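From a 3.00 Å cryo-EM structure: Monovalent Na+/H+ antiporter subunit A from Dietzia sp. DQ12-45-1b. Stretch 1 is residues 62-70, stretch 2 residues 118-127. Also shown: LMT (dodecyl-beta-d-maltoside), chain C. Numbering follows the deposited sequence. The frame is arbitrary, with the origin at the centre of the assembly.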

# COMPACT_ATOMS: atom_id res chain seq x y z
N GLY B 62 18.13 13.55 -24.71
CA GLY B 62 19.28 13.80 -25.55
C GLY B 62 19.85 12.57 -26.20
O GLY B 62 20.98 12.59 -26.68
N VAL B 63 19.09 11.48 -26.23
CA VAL B 63 19.54 10.20 -26.76
C VAL B 63 18.95 10.01 -28.15
O VAL B 63 17.75 10.20 -28.35
CB VAL B 63 19.13 9.04 -25.84
CG1 VAL B 63 19.45 7.71 -26.48
CG2 VAL B 63 19.82 9.17 -24.50
N GLU B 64 19.80 9.65 -29.10
CA GLU B 64 19.37 9.37 -30.46
C GLU B 64 20.04 8.08 -30.93
O GLU B 64 21.18 7.80 -30.57
CB GLU B 64 19.72 10.52 -31.41
CG GLU B 64 21.20 10.88 -31.43
CD GLU B 64 21.46 12.22 -32.08
OE1 GLU B 64 21.96 13.13 -31.39
OE2 GLU B 64 21.17 12.37 -33.28
N LEU B 65 19.31 7.30 -31.72
CA LEU B 65 19.88 6.07 -32.25
C LEU B 65 20.92 6.44 -33.30
O LEU B 65 20.59 6.61 -34.48
CB LEU B 65 18.79 5.17 -32.84
CG LEU B 65 19.22 3.90 -33.57
CD1 LEU B 65 19.97 2.99 -32.63
CD2 LEU B 65 18.01 3.18 -34.15
N ARG B 66 22.17 6.57 -32.88
CA ARG B 66 23.25 7.10 -33.71
C ARG B 66 24.30 6.01 -33.88
O ARG B 66 25.05 5.71 -32.95
CB ARG B 66 23.85 8.35 -33.07
CG ARG B 66 25.06 8.91 -33.79
CD ARG B 66 25.49 10.22 -33.15
NE ARG B 66 26.88 10.55 -33.45
CZ ARG B 66 27.25 11.52 -34.28
NH1 ARG B 66 26.34 12.25 -34.90
NH2 ARG B 66 28.54 11.76 -34.49
N LEU B 67 24.35 5.43 -35.07
CA LEU B 67 25.29 4.37 -35.39
C LEU B 67 26.47 4.95 -36.16
O LEU B 67 26.30 5.76 -37.07
CB LEU B 67 24.63 3.27 -36.21
CG LEU B 67 23.21 2.86 -35.81
CD1 LEU B 67 22.74 1.73 -36.70
CD2 LEU B 67 23.15 2.44 -34.35
N SER B 68 27.68 4.52 -35.79
CA SER B 68 28.89 4.93 -36.46
C SER B 68 29.70 3.69 -36.83
O SER B 68 29.65 2.67 -36.14
CB SER B 68 29.74 5.86 -35.60
OG SER B 68 31.10 5.81 -35.99
N LEU B 69 30.44 3.79 -37.92
CA LEU B 69 31.19 2.66 -38.47
C LEU B 69 32.66 3.03 -38.62
O LEU B 69 33.28 2.82 -39.66
CB LEU B 69 30.58 2.22 -39.80
CG LEU B 69 31.26 1.09 -40.58
CD1 LEU B 69 31.23 -0.19 -39.79
CD2 LEU B 69 30.59 0.89 -41.92
N ASP B 70 33.24 3.62 -37.57
CA ASP B 70 34.67 3.88 -37.56
C ASP B 70 35.43 2.57 -37.77
O ASP B 70 34.91 1.49 -37.47
CB ASP B 70 35.08 4.55 -36.25
CG ASP B 70 34.65 3.76 -35.03
OD1 ASP B 70 33.72 2.93 -35.15
OD2 ASP B 70 35.23 3.97 -33.95
N LEU B 118 26.01 -3.17 -30.75
CA LEU B 118 27.00 -2.73 -29.78
C LEU B 118 28.23 -2.15 -30.46
O LEU B 118 28.73 -1.10 -30.05
CB LEU B 118 27.38 -3.89 -28.86
CG LEU B 118 28.54 -3.66 -27.90
CD1 LEU B 118 28.31 -2.42 -27.06
CD2 LEU B 118 28.70 -4.87 -27.00
N VAL B 119 28.75 -2.83 -31.49
CA VAL B 119 29.95 -2.32 -32.15
C VAL B 119 29.61 -1.13 -33.03
O VAL B 119 30.46 -0.26 -33.25
CB VAL B 119 30.64 -3.44 -32.94
CG1 VAL B 119 31.23 -4.47 -31.99
CG2 VAL B 119 29.67 -4.10 -33.89
N LEU B 120 28.40 -1.07 -33.56
CA LEU B 120 27.93 0.08 -34.34
C LEU B 120 27.19 1.08 -33.46
O LEU B 120 26.05 1.44 -33.74
CB LEU B 120 27.03 -0.39 -35.48
CG LEU B 120 27.71 -1.16 -36.60
CD1 LEU B 120 26.72 -1.43 -37.71
CD2 LEU B 120 28.88 -0.36 -37.11
N ALA B 121 27.82 1.54 -32.38
CA ALA B 121 27.18 2.42 -31.43
C ALA B 121 28.01 3.68 -31.27
O ALA B 121 29.13 3.63 -30.74
CB ALA B 121 26.99 1.73 -30.08
N ASP B 122 27.47 4.81 -31.73
CA ASP B 122 28.09 6.11 -31.50
C ASP B 122 27.46 6.85 -30.33
O ASP B 122 28.05 7.82 -29.85
CB ASP B 122 28.00 6.98 -32.75
CG ASP B 122 29.08 8.04 -32.80
OD1 ASP B 122 30.09 7.89 -32.08
OD2 ASP B 122 28.92 9.02 -33.55
N ASP B 123 26.28 6.44 -29.89
CA ASP B 123 25.67 6.96 -28.68
C ASP B 123 25.97 6.01 -27.53
O ASP B 123 25.93 4.79 -27.68
CB ASP B 123 24.16 7.12 -28.85
CG ASP B 123 23.51 7.75 -27.65
OD1 ASP B 123 24.23 8.08 -26.68
OD2 ASP B 123 22.27 7.92 -27.66
N VAL B 124 26.29 6.58 -26.36
CA VAL B 124 26.66 5.74 -25.23
C VAL B 124 25.44 5.02 -24.68
O VAL B 124 25.55 3.89 -24.18
CB VAL B 124 27.38 6.58 -24.16
CG1 VAL B 124 26.42 7.55 -23.49
CG2 VAL B 124 28.06 5.68 -23.15
N VAL B 125 24.26 5.63 -24.78
CA VAL B 125 23.06 4.99 -24.25
C VAL B 125 22.65 3.81 -25.11
O VAL B 125 22.30 2.74 -24.59
CB VAL B 125 21.92 6.03 -24.13
CG1 VAL B 125 20.58 5.33 -23.98
CG2 VAL B 125 22.19 6.94 -22.95
N VAL B 126 22.72 3.95 -26.44
CA VAL B 126 22.43 2.80 -27.29
C VAL B 126 23.52 1.75 -27.16
O VAL B 126 23.26 0.55 -27.34
CB VAL B 126 22.23 3.24 -28.76
CG1 VAL B 126 23.55 3.57 -29.41
CG2 VAL B 126 21.52 2.15 -29.53
N LEU B 127 24.74 2.16 -26.81
CA LEU B 127 25.79 1.20 -26.52
C LEU B 127 25.42 0.35 -25.31
O LEU B 127 25.55 -0.88 -25.33
CB LEU B 127 27.11 1.92 -26.29
CG LEU B 127 28.35 1.04 -26.16
CD1 LEU B 127 29.57 1.75 -26.73
CD2 LEU B 127 28.58 0.69 -24.71
C1B LMT C . 7.82 8.65 -32.61
C2B LMT C . 7.23 9.97 -32.06
C3B LMT C . 6.63 9.82 -30.64
C4B LMT C . 6.40 8.34 -30.22
C5B LMT C . 6.02 7.49 -31.46
C6B LMT C . 4.56 7.74 -31.85
O1B LMT C . 9.01 8.33 -31.94
O2B LMT C . 8.24 10.90 -32.04
O3B LMT C . 5.50 10.58 -30.49
O4' LMT C . 7.53 7.81 -29.62
O5B LMT C . 6.89 7.60 -32.58
O6B LMT C . 3.88 6.56 -31.93
C1' LMT C . 11.66 6.72 -34.77
C2' LMT C . 10.26 6.07 -34.63
C3' LMT C . 9.58 6.41 -33.28
C4' LMT C . 10.09 7.72 -32.65
C5' LMT C . 10.56 8.63 -33.81
C6' LMT C . 10.88 10.05 -33.42
O1' LMT C . 12.54 6.11 -33.91
O2' LMT C . 9.46 6.49 -35.68
O3' LMT C . 9.75 5.38 -32.39
O5' LMT C . 11.70 8.11 -34.46
O6' LMT C . 10.76 10.10 -32.05
C1 LMT C . 13.03 4.87 -34.36
C2 LMT C . 13.23 4.06 -33.12
C3 LMT C . 14.64 3.74 -32.76
C4 LMT C . 14.67 2.30 -32.32
C5 LMT C . 14.57 2.21 -30.84
C6 LMT C . 15.27 1.01 -30.30
C7 LMT C . 16.72 1.05 -30.67
C8 LMT C . 17.43 -0.02 -29.93
C9 LMT C . 18.78 -0.35 -30.47
C10 LMT C . 19.20 -1.65 -29.86
C11 LMT C . 20.36 -2.25 -30.58
C12 LMT C . 21.53 -1.33 -30.57

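Residues 63-68 form a strand that runs past the turn between two helices, one ending at Val119 and the other beginning at Val124. The backbones come closest where the CA atoms of Leu67 and Ala121 lie 4.8 Å apart; toward the other end of the strand they separate, to 6.8 Å between the CA atoms of Val63 and Val125. Across the narrow part, Arg66 O receives Asp122 N at 2.9 Å and, more weakly, Asp123 N at 3.4 Å, so one carbonyl serves two successive amides of the turn. Two CA-H...O contacts add to this: Leu67 CA lies 3.4 Å from Leu120 O, and Leu120 CA 3.6 Å from Ser68 O.

The CA-to-CB bond of Arg66 points toward the turn, and its extended side chain (chi1 to chi3 all t) forms a salt bridge with Asp122, with NE 2.6 Å from OD2. Arg66 NH2 makes a weak hydrogen bond to Asp122 OD2 at 2.9 Å, and this oxygen lies at the guanidinium edge, near its plane. Asp122 OD1 is satisfied elsewhere in the structure, so this buried carboxylate is engaged through both oxygens. Asp123 also has two roles: OD1 caps the following helix by accepting from Val125 N at 3.1 Å, while OD2 accepts a weak bond from Glu64 N at 3.3 Å. A short aspartate suits this position because its carboxylate can reach both amides.

Apolar contacts flank these polar links. Val63 CG2 meets Val125 CG2 at 3.6 Å, and Leu69 CD1 meets Leu120 CD2 at the same distance. Ser68 CB packs against Asp122 CB at 3.5 Å. Leu65 points away at CB, yet its CD1 returns to within 3.6 Å of Val126 CG2. Both residues also touch the dodecyl maltoside, whose C12 lies 3.6 Å from Val126 CG2. In all, the contact buries 617 Å², summed over both sides.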